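Local coordinates for cucumber stellacyanin (Cucumis sativus, PDB 1JER), which binds a single copper ion in a cupredoxin fold and probably serves in electron transfer, at residues T12-P17 and L38-P43; N48-E53 and V89-T94; L83-F88 and K101-V106. All coordinates share one frame; numbering follows the deposited sequence. Where two conformers were deposited one is given.

Interaction 1: residues T12-P17 and L38-P43; sequences TGWSVP and LQFNFP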
loop_
_atom_site.group_PDB
_atom_site.type_symbol
_atom_site.label_atom_id
_atom_site.label_comp_id
_atom_site.label_asym_id
_atom_site.label_seq_id
_atom_site.Cartn_x
_atom_site.Cartn_y
_atom_site.Cartn_z
ATOM N N THR A 12 -5.776 -8.929 16.376
ATOM C CA THR A 12 -4.480 -9.044 17.071
ATOM C C THR A 12 -3.419 -8.212 16.437
ATOM O O THR A 12 -2.489 -7.668 17.075
ATOM C CB THR A 12 -4.044 -10.510 17.137
ATOM O OG1 THR A 12 -5.013 -11.238 17.884
ATOM C CG2 THR A 12 -2.684 -10.644 17.787
ATOM N N GLY A 13 -3.529 -8.029 15.091
ATOM C CA GLY A 13 -2.498 -7.198 14.475
ATOM C C GLY A 13 -1.203 -7.965 14.325
ATOM O O GLY A 13 -1.172 -9.191 14.388
ATOM N N TRP A 14 -0.120 -7.226 14.089
ATOM C CA TRP A 14 1.183 -7.825 13.789
ATOM C C TRP A 14 2.068 -7.709 15.050
ATOM O O TRP A 14 2.431 -6.594 15.413
ATOM C CB TRP A 14 1.807 -6.956 12.691
ATOM C CG TRP A 14 3.073 -7.414 12.058
ATOM C CD1 TRP A 14 4.165 -6.565 11.874
ATOM C CD2 TRP A 14 3.443 -8.655 11.472
ATOM N NE1 TRP A 14 5.171 -7.260 11.239
ATOM C CE2 TRP A 14 4.768 -8.533 10.976
ATOM C CE3 TRP A 14 2.804 -9.902 11.330
ATOM C CZ2 TRP A 14 5.463 -9.550 10.346
ATOM C CZ3 TRP A 14 3.515 -10.928 10.689
ATOM C CH2 TRP A 14 4.815 -10.768 10.206
ATOM N N SER A 15 2.306 -8.822 15.713
ATOM C CA SER A 15 3.166 -8.740 16.937
ATOM C C SER A 15 3.791 -10.091 17.137
ATOM O O SER A 15 3.568 -11.025 16.321
ATOM C CB SER A 15 2.394 -8.266 18.148
ATOM O OG SER A 15 1.339 -9.127 18.498
ATOM N N VAL A 16 4.596 -10.270 18.167
ATOM C CA VAL A 16 5.128 -11.628 18.389
ATOM C C VAL A 16 4.046 -12.440 19.085
ATOM O O VAL A 16 3.560 -12.089 20.155
ATOM C CB VAL A 16 6.345 -11.511 19.378
ATOM C CG1 VAL A 16 6.875 -12.901 19.662
ATOM C CG2 VAL A 16 7.403 -10.657 18.667
ATOM N N PRO A 17 3.650 -13.553 18.483
ATOM C CA PRO A 17 2.480 -14.269 18.986
ATOM C C PRO A 17 2.830 -15.190 20.168
ATOM O O PRO A 17 3.996 -15.509 20.371
ATOM C CB PRO A 17 2.105 -15.156 17.779
ATOM C CG PRO A 17 3.444 -15.497 17.180
ATOM C CD PRO A 17 4.289 -14.244 17.331
ATOM N N LEU A 38 -2.472 -6.338 2.085
ATOM C CA LEU A 38 -2.319 -6.893 3.456
ATOM C C LEU A 38 -1.972 -5.623 4.332
ATOM O O LEU A 38 -1.067 -4.925 3.938
ATOM C CB LEU A 38 -1.015 -7.708 3.495
ATOM C CG LEU A 38 -1.019 -9.093 2.908
ATOM C CD1 LEU A 38 0.277 -9.821 3.248
ATOM C CD2 LEU A 38 -2.242 -9.881 3.405
ATOM N N GLN A 39 -2.748 -5.469 5.374
ATOM C CA GLN A 39 -2.479 -4.334 6.281
ATOM C C GLN A 39 -1.850 -4.879 7.585
ATOM O O GLN A 39 -2.507 -5.695 8.244
ATOM C CB GLN A 39 -3.775 -3.610 6.628
ATOM C CG GLN A 39 -3.519 -2.496 7.658
ATOM C CD GLN A 39 -4.644 -1.493 7.690
ATOM O OE1 GLN A 39 -5.353 -1.327 6.689
ATOM N NE2 GLN A 39 -4.807 -0.824 8.822
ATOM N N PHE A 40 -0.672 -4.386 7.912
ATOM C CA PHE A 40 0.001 -4.840 9.181
ATOM C C PHE A 40 -0.093 -3.624 10.167
ATOM O O PHE A 40 0.387 -2.567 9.804
ATOM C CB PHE A 40 1.504 -4.975 8.838
ATOM C CG PHE A 40 1.800 -6.201 7.968
ATOM C CD1 PHE A 40 1.684 -6.081 6.577
ATOM C CD2 PHE A 40 2.213 -7.387 8.504
ATOM C CE1 PHE A 40 2.031 -7.177 5.773
ATOM C CE2 PHE A 40 2.527 -8.496 7.709
ATOM C CZ PHE A 40 2.391 -8.369 6.326
ATOM N N ASN A 41 -0.750 -3.860 11.282
ATOM C CA ASN A 41 -0.944 -2.803 12.299
ATOM C C ASN A 41 -0.093 -3.196 13.537
ATOM O O ASN A 41 -0.171 -4.316 14.034
ATOM C CB ASN A 41 -2.421 -2.856 12.787
ATOM C CG ASN A 41 -3.378 -2.362 11.696
ATOM O OD1 ASN A 41 -3.105 -1.484 10.936
ATOM N ND2 ASN A 41 -4.578 -2.993 11.727
ATOM N N PHE A 42 0.715 -2.229 13.965
ATOM C CA PHE A 42 1.547 -2.558 15.177
ATOM C C PHE A 42 1.931 -1.205 15.800
ATOM O O PHE A 42 1.873 -0.168 15.136
ATOM C CB PHE A 42 2.775 -3.287 14.721
ATOM C CG PHE A 42 3.543 -2.702 13.573
ATOM C CD1 PHE A 42 3.193 -3.002 12.254
ATOM C CD2 PHE A 42 4.628 -1.856 13.781
ATOM C CE1 PHE A 42 3.925 -2.476 11.202
ATOM C CE2 PHE A 42 5.351 -1.325 12.744
ATOM C CZ PHE A 42 4.998 -1.617 11.424
ATOM N N PRO A 43 2.387 -1.245 17.043
ATOM C CA PRO A 43 2.828 0.046 17.667
ATOM C C PRO A 43 4.075 0.546 16.974
ATOM O O PRO A 43 5.031 -0.162 16.672
ATOM C CB PRO A 43 3.070 -0.332 19.104
ATOM C CG PRO A 43 2.993 -1.778 19.232
ATOM C CD PRO A 43 2.498 -2.371 17.929
#
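W14 and F40 meet edge to face: the CD2 edge of the phenylalanine points down on the indole, with F40 CD2 3.5 Å from W14 CD2 and over the centre of the ring system. The five-membered ring of W14 and the F40 ring have centroids 4.8 Å apart and planes at 78°, close to a true T. The two side chains lie side by side, pointing the same way; W14 CG is anti to its backbone N (chi1 -173°). F42 takes another side of the indole. There the W14 edge turns toward the F42 face in an offset edge-to-face pair, with W14 CD1 3.7 Å from F42 CD1 and planes inclined at 62°. F42 CG lies between its own backbone N and carbonyl carbon, and F42 CB closes to 3.4 Å from W14 O. One backbone bond ties the two loops, W14 N to N41 O at 2.9 Å and nearly straight.

G13 passes close by, its CA 3.7 Å from N41 O, at backbone angles that glycine favours.

The other side of the contact is looser and more polar. N41, whose carbonyl takes the one hydrogen bond between the segments, is partly exposed. Its side-chain amide instead accepts a bond from Q39 NE2 on a lone pair of OD1, 2.8 Å long, within its own segment.

The indole nitrogen NE1 is satisfied by N48 O, and Y23 also meets the W14 ring. W14 packs on Q100 and F42 lies near H47, both copper ligands. An aromatic cluster held by ring edges and one backbone hydrogen bond is thus consistent with a largely apolar surrounding for the copper ligands on this side.

Interaction 2: residues N48-E53 and V89-T94; sequences NVHEME and VCTVGT. With CU (copper (II) ion), chain B.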
loop_
_atom_site.group_PDB
_atom_site.type_symbol
_atom_site.label_atom_id
_atom_site.label_comp_id
_atom_site.label_asym_id
_atom_site.label_seq_id
_atom_site.Cartn_x
_atom_site.Cartn_y
_atom_site.Cartn_z
ATOM N N ASN A 48 8.603 -4.236 12.329
ATOM C CA ASN A 48 8.638 -3.715 10.959
ATOM C C ASN A 48 8.074 -4.837 10.061
ATOM O O ASN A 48 7.642 -5.873 10.614
ATOM C CB ASN A 48 10.017 -3.288 10.525
ATOM C CG ASN A 48 11.053 -4.390 10.644
ATOM O OD1 ASN A 48 12.237 -4.119 10.920
ATOM N ND2 ASN A 48 10.654 -5.605 10.499
ATOM N N VAL A 49 8.032 -4.563 8.771
ATOM C CA VAL A 49 7.528 -5.560 7.827
ATOM C C VAL A 49 8.491 -5.599 6.630
ATOM O O VAL A 49 8.737 -4.574 6.021
ATOM C CB VAL A 49 6.144 -5.148 7.268
ATOM C CG1 VAL A 49 5.706 -6.305 6.316
ATOM C CG2 VAL A 49 5.135 -5.041 8.410
ATOM N N HIS A 50 9.013 -6.799 6.375
ATOM C CA HIS A 50 9.942 -6.961 5.258
ATOM C C HIS A 50 9.554 -8.171 4.445
ATOM O O HIS A 50 9.244 -9.240 4.956
ATOM C CB HIS A 50 11.363 -7.166 5.858
ATOM C CG HIS A 50 12.416 -7.507 4.870
ATOM N ND1 HIS A 50 12.866 -6.654 3.896
ATOM C CD2 HIS A 50 13.165 -8.644 4.728
ATOM C CE1 HIS A 50 13.806 -7.236 3.170
ATOM N NE2 HIS A 50 14.004 -8.444 3.656
ATOM N N GLU A 51 9.515 -8.011 3.109
ATOM C CA GLU A 51 9.176 -9.191 2.297
ATOM C C GLU A 51 10.426 -9.958 1.949
ATOM O O GLU A 51 11.487 -9.349 1.690
ATOM C CB GLU A 51 8.453 -8.685 1.023
ATOM C CG GLU A 51 8.080 -9.897 0.150
ATOM C CD GLU A 51 7.332 -9.490 -1.108
ATOM O OE1 GLU A 51 7.151 -8.305 -1.390
ATOM O OE2 GLU A 51 6.910 -10.415 -1.838
ATOM N N MET A 52 10.477 -11.270 2.024
ATOM C CA MET A 52 11.674 -12.030 1.680
ATOM C C MET A 52 11.454 -12.688 0.273
ATOM O O MET A 52 10.328 -13.005 -0.066
ATOM C CB MET A 52 11.837 -13.227 2.605
ATOM C CG MET A 52 11.421 -13.027 4.035
ATOM S SD MET A 52 12.898 -13.109 5.095
ATOM C CE MET A 52 13.606 -11.511 4.672
ATOM N N GLU A 53 12.565 -12.957 -0.373
ATOM C CA GLU A 53 12.559 -13.549 -1.702
ATOM C C GLU A 53 12.278 -15.042 -1.719
ATOM O O GLU A 53 11.506 -15.517 -2.567
ATOM C CB GLU A 53 13.912 -13.277 -2.375
ATOM C CG GLU A 53 14.884 -12.448 -1.591
ATOM C CD GLU A 53 15.122 -12.791 -0.154
ATOM O OE1 GLU A 53 15.886 -13.722 0.175
ATOM O OE2 GLU A 53 14.609 -12.046 0.728
ATOM N N VAL A 89 8.285 -10.891 7.053
ATOM C CA VAL A 89 8.741 -11.157 8.434
ATOM C C VAL A 89 8.950 -9.789 9.116
ATOM O O VAL A 89 8.971 -8.765 8.470
ATOM C CB VAL A 89 10.127 -11.845 8.415
ATOM C CG1 VAL A 89 10.029 -13.208 7.722
ATOM C CG2 VAL A 89 11.129 -10.979 7.655
ATOM N N CYS A 90 9.147 -9.889 10.419
ATOM C CA CYS A 90 9.610 -8.722 11.183
ATOM C C CYS A 90 11.112 -8.994 11.463
ATOM O O CYS A 90 11.445 -10.118 11.865
ATOM C CB CYS A 90 8.890 -8.732 12.570
ATOM S SG CYS A 90 9.587 -7.339 13.560
ATOM N N THR A 91 11.961 -8.032 11.152
ATOM C CA THR A 91 13.408 -8.267 11.259
ATOM C C THR A 91 13.961 -7.747 12.571
ATOM O O THR A 91 15.165 -7.737 12.789
ATOM C CB THR A 91 14.186 -7.648 10.094
ATOM O OG1 THR A 91 14.079 -6.238 10.103
ATOM C CG2 THR A 91 13.646 -8.130 8.745
ATOM N N VAL A 92 13.076 -7.332 13.482
ATOM C CA VAL A 92 13.607 -6.840 14.788
ATOM C C VAL A 92 14.003 -8.003 15.643
ATOM O O VAL A 92 13.260 -8.940 15.875
ATOM C CB VAL A 92 12.546 -5.994 15.484
ATOM C CG1 VAL A 92 12.871 -5.740 16.947
ATOM C CG2 VAL A 92 12.242 -4.727 14.733
ATOM N N GLY A 93 15.243 -7.934 16.216
ATOM C CA GLY A 93 15.628 -8.919 17.185
ATOM C C GLY A 93 15.339 -10.337 16.926
ATOM O O GLY A 93 15.765 -10.893 15.876
ATOM N N THR A 94 14.675 -11.037 17.842
ATOM C CA THR A 94 14.375 -12.470 17.602
ATOM C C THR A 94 12.921 -12.668 17.189
ATOM O O THR A 94 12.386 -13.792 17.279
ATOM C CB THR A 94 14.591 -13.250 18.933
ATOM O OG1 THR A 94 13.805 -12.638 19.948
ATOM C CG2 THR A 94 16.058 -13.053 19.386
HETATM CU CU CU B . 8.638 -7.507 15.514
#
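M52 and V89 cross at about a right angle: the bent methionine chain carries SD to 3.8 Å from V89 CG2, while its CG and CE also touch the valine methyls. V89 CG2 sits between its backbone N and carbonyl carbon, 3.7 Å from H50 O. Beyond this pair H50 and T91 lie obliquely to each other, H50 CB reaching T91 CG2 in the conformer given. The backbones beneath form an antiparallel hydrogen-bonded pair, H50 N to V89 O at 2.9 Å and V89 N to H50 O at 2.8 Å.

Nearer the metal, N48 stands at about a right angle to T91, its amide group lying against the T91 hydroxyl and backbone. C90 SG is anti to its backbone N (chi1 176°) and bonds the copper at 2.2 Å. On the protein side the sulfur accepts two long N-H...S hydrogen bonds, from N48 N and V92 N, each 3.5 Å. One donor comes from each segment, and together they would be expected to steady the thiolate and draw off some of its charge.

H47, H95 and Q100 complete the ligand set. A cysteine thiolate with two histidines and an axial glutamine, carried at the end of a beta sheet, is the type 1 copper site of stellacyanins.

Interaction 3: residues L83-F88 and K101-V106; sequences LGMHYF and KLSINV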
loop_
_atom_site.group_PDB
_atom_site.type_symbol
_atom_site.label_atom_id
_atom_site.label_comp_id
_atom_site.label_asym_id
_atom_site.label_seq_id
_atom_site.Cartn_x
_atom_site.Cartn_y
_atom_site.Cartn_z
ATOM N N LEU A 83 1.295 -13.581 -8.547
ATOM C CA LEU A 83 0.776 -14.885 -8.106
ATOM C C LEU A 83 1.829 -15.630 -7.277
ATOM O O LEU A 83 3.038 -15.424 -7.424
ATOM C CB LEU A 83 0.554 -15.743 -9.389
ATOM C CG LEU A 83 -0.618 -15.194 -10.241
ATOM C CD1 LEU A 83 -0.792 -16.118 -11.447
ATOM C CD2 LEU A 83 -1.876 -15.148 -9.422
ATOM N N GLY A 84 1.400 -16.614 -6.510
ATOM C CA GLY A 84 2.330 -17.496 -5.853
ATOM C C GLY A 84 2.615 -17.073 -4.396
ATOM O O GLY A 84 1.878 -16.255 -3.837
ATOM N N MET A 85 3.611 -17.733 -3.854
ATOM C CA MET A 85 3.953 -17.633 -2.434
ATOM C C MET A 85 4.644 -16.280 -2.171
ATOM O O MET A 85 5.487 -15.892 -2.967
ATOM C CB MET A 85 4.936 -18.744 -2.070
ATOM C CG MET A 85 4.306 -20.135 -1.978
ATOM S SD MET A 85 2.845 -20.233 -1.019
ATOM C CE MET A 85 3.361 -19.918 0.639
ATOM N N HIS A 86 4.255 -15.687 -1.055
ATOM C CA HIS A 86 4.880 -14.431 -0.592
ATOM C C HIS A 86 5.236 -14.651 0.893
ATOM O O HIS A 86 4.533 -15.344 1.607
ATOM C CB HIS A 86 3.978 -13.250 -0.761
ATOM C CG HIS A 86 3.781 -12.819 -2.186
ATOM N ND1 HIS A 86 2.966 -13.505 -3.049
ATOM C CD2 HIS A 86 4.296 -11.794 -2.891
ATOM C CE1 HIS A 86 2.985 -12.915 -4.234
ATOM N NE2 HIS A 86 3.773 -11.876 -4.169
ATOM N N TYR A 87 6.356 -14.067 1.281
ATOM C CA TYR A 87 6.870 -14.324 2.650
ATOM C C TYR A 87 7.152 -12.960 3.301
ATOM O O TYR A 87 7.904 -12.152 2.742
ATOM C CB TYR A 87 8.289 -14.977 2.421
ATOM C CG TYR A 87 8.127 -16.327 1.733
ATOM C CD1 TYR A 87 7.510 -17.373 2.387
ATOM C CD2 TYR A 87 8.547 -16.493 0.424
ATOM C CE1 TYR A 87 7.341 -18.610 1.763
ATOM C CE2 TYR A 87 8.392 -17.727 -0.207
ATOM C CZ TYR A 87 7.796 -18.756 0.476
ATOM O OH TYR A 87 7.623 -19.980 -0.160
ATOM N N PHE A 88 6.613 -12.745 4.485
ATOM C CA PHE A 88 6.884 -11.419 5.139
ATOM C C PHE A 88 7.365 -11.730 6.568
ATOM O O PHE A 88 6.854 -12.645 7.216
ATOM C CB PHE A 88 5.565 -10.664 5.264
ATOM C CG PHE A 88 4.934 -10.318 3.923
ATOM C CD1 PHE A 88 5.296 -9.171 3.262
ATOM C CD2 PHE A 88 3.992 -11.212 3.376
ATOM C CE1 PHE A 88 4.757 -8.869 2.012
ATOM C CE2 PHE A 88 3.486 -10.905 2.121
ATOM C CZ PHE A 88 3.831 -9.747 1.479
ATOM N N LYS A 101 6.143 -14.104 11.509
ATOM C CA LYS A 101 6.476 -14.248 10.055
ATOM C C LYS A 101 5.189 -14.842 9.419
ATOM O O LYS A 101 4.374 -15.450 10.121
ATOM C CB LYS A 101 7.608 -15.296 9.948
ATOM C CG LYS A 101 7.229 -16.638 10.557
ATOM C CD LYS A 101 8.458 -17.488 10.840
ATOM C CE LYS A 101 9.394 -17.571 9.658
ATOM N NZ LYS A 101 10.438 -18.662 9.865
ATOM N N LEU A 102 4.999 -14.541 8.152
ATOM C CA LEU A 102 3.698 -14.907 7.514
ATOM C C LEU A 102 4.007 -15.310 6.062
ATOM O O LEU A 102 4.766 -14.677 5.372
ATOM C CB LEU A 102 2.876 -13.582 7.498
ATOM C CG LEU A 102 1.624 -13.674 6.579
ATOM C CD1 LEU A 102 0.516 -14.399 7.328
ATOM C CD2 LEU A 102 1.157 -12.238 6.254
ATOM N N SER A 103 3.475 -16.466 5.658
ATOM C CA SER A 103 3.647 -16.874 4.255
ATOM C C SER A 103 2.244 -17.086 3.684
ATOM O O SER A 103 1.379 -17.683 4.314
ATOM C CB SER A 103 4.439 -18.183 4.151
ATOM O OG SER A 103 3.750 -19.214 4.736
ATOM N N ILE A 104 2.032 -16.494 2.501
ATOM C CA ILE A 104 0.679 -16.616 1.946
ATOM C C ILE A 104 0.768 -16.974 0.457
ATOM O O ILE A 104 1.758 -16.720 -0.199
ATOM C CB ILE A 104 -0.076 -15.305 2.081
ATOM C CG1 ILE A 104 0.588 -14.127 1.349
ATOM C CG2 ILE A 104 -0.301 -14.942 3.547
ATOM C CD1 ILE A 104 -0.419 -13.046 0.974
ATOM N N ASN A 105 -0.324 -17.598 -0.013
ATOM C CA ASN A 105 -0.336 -18.002 -1.432
ATOM C C ASN A 105 -1.358 -17.106 -2.145
ATOM O O ASN A 105 -2.525 -17.065 -1.730
ATOM C CB ASN A 105 -0.871 -19.465 -1.473
ATOM C CG ASN A 105 -0.956 -19.931 -2.936
ATOM O OD1 ASN A 105 -2.000 -20.459 -3.355
ATOM N ND2 ASN A 105 0.117 -19.734 -3.663
ATOM N N VAL A 106 -0.901 -16.362 -3.138
ATOM C CA VAL A 106 -1.765 -15.446 -3.863
ATOM C C VAL A 106 -2.248 -16.095 -5.173
ATOM O O VAL A 106 -1.423 -16.610 -5.937
ATOM C CB VAL A 106 -0.979 -14.149 -4.212
ATOM C CG1 VAL A 106 -1.900 -13.141 -4.893
ATOM C CG2 VAL A 106 -0.542 -13.526 -2.860
#
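G84 O is gripped by two donors, V106 N from across the hairpin at 2.9 Å and H86 ND1 from its own strand at 3.1 Å. They reach the oxygen from opposite faces of the carbonyl plane, the imidazole N-H well above it and bent to 137° at the hydrogen. The imidazole bond is consistent with a proton on ND1 and with a fixed ring rotation, and V106 CG2 lies obliquely to the ring, 3.5 Å from H86 ND1. H86 N to I104 O, at 2.8 Å, and four other backbone bonds continue the ladder.

Side chains alternate between two faces. On one, F88 and L102 lie side by side, pointing the same way, with F88 CD2 4.2 Å from L102 CD2, and the F88 rim also approaches I104 CG1. On the other, Y87 CD1 rests 3.6 Å from S103 CB, and the doubly bent M85 brings SD to 3.8 Å from N105 CB, crossing that residue at about a right angle.

This hairpin forms the middle of a four-strand sheet, with 50-52 beside 84-89 and 32-33 beside 101-107. Its F88, L102 and I104 face packs on L38 of strand 37-40, while helix 22-28 covers L102 and I104. On the opposite face Y87 meets F58 of helix 55-60.

How the interactions relate
Interactions 2 and 3 share a sheet: strand 84-89 pairs with 101-107 on one flank and with 50-52 on the other, M52 N bonding Y87 O. Interaction 1 lies across the core, where L38 and F40 pack on F88. Interaction 1 is the most buried and is mainly aromatic; interactions 2 and 3 are partly buried. Interaction 3, with the largest buried surface, depends on a regular ladder of backbone bonds, with its exposed residues at the end away from the copper. In interaction 2 the pairing shrinks to one bridge, and a metal-bound cysteine with its N-H...S bonds carries the rest. F40 packs on V49, and W14 on the C90 backbone, joining the aromatic cluster to interaction 2.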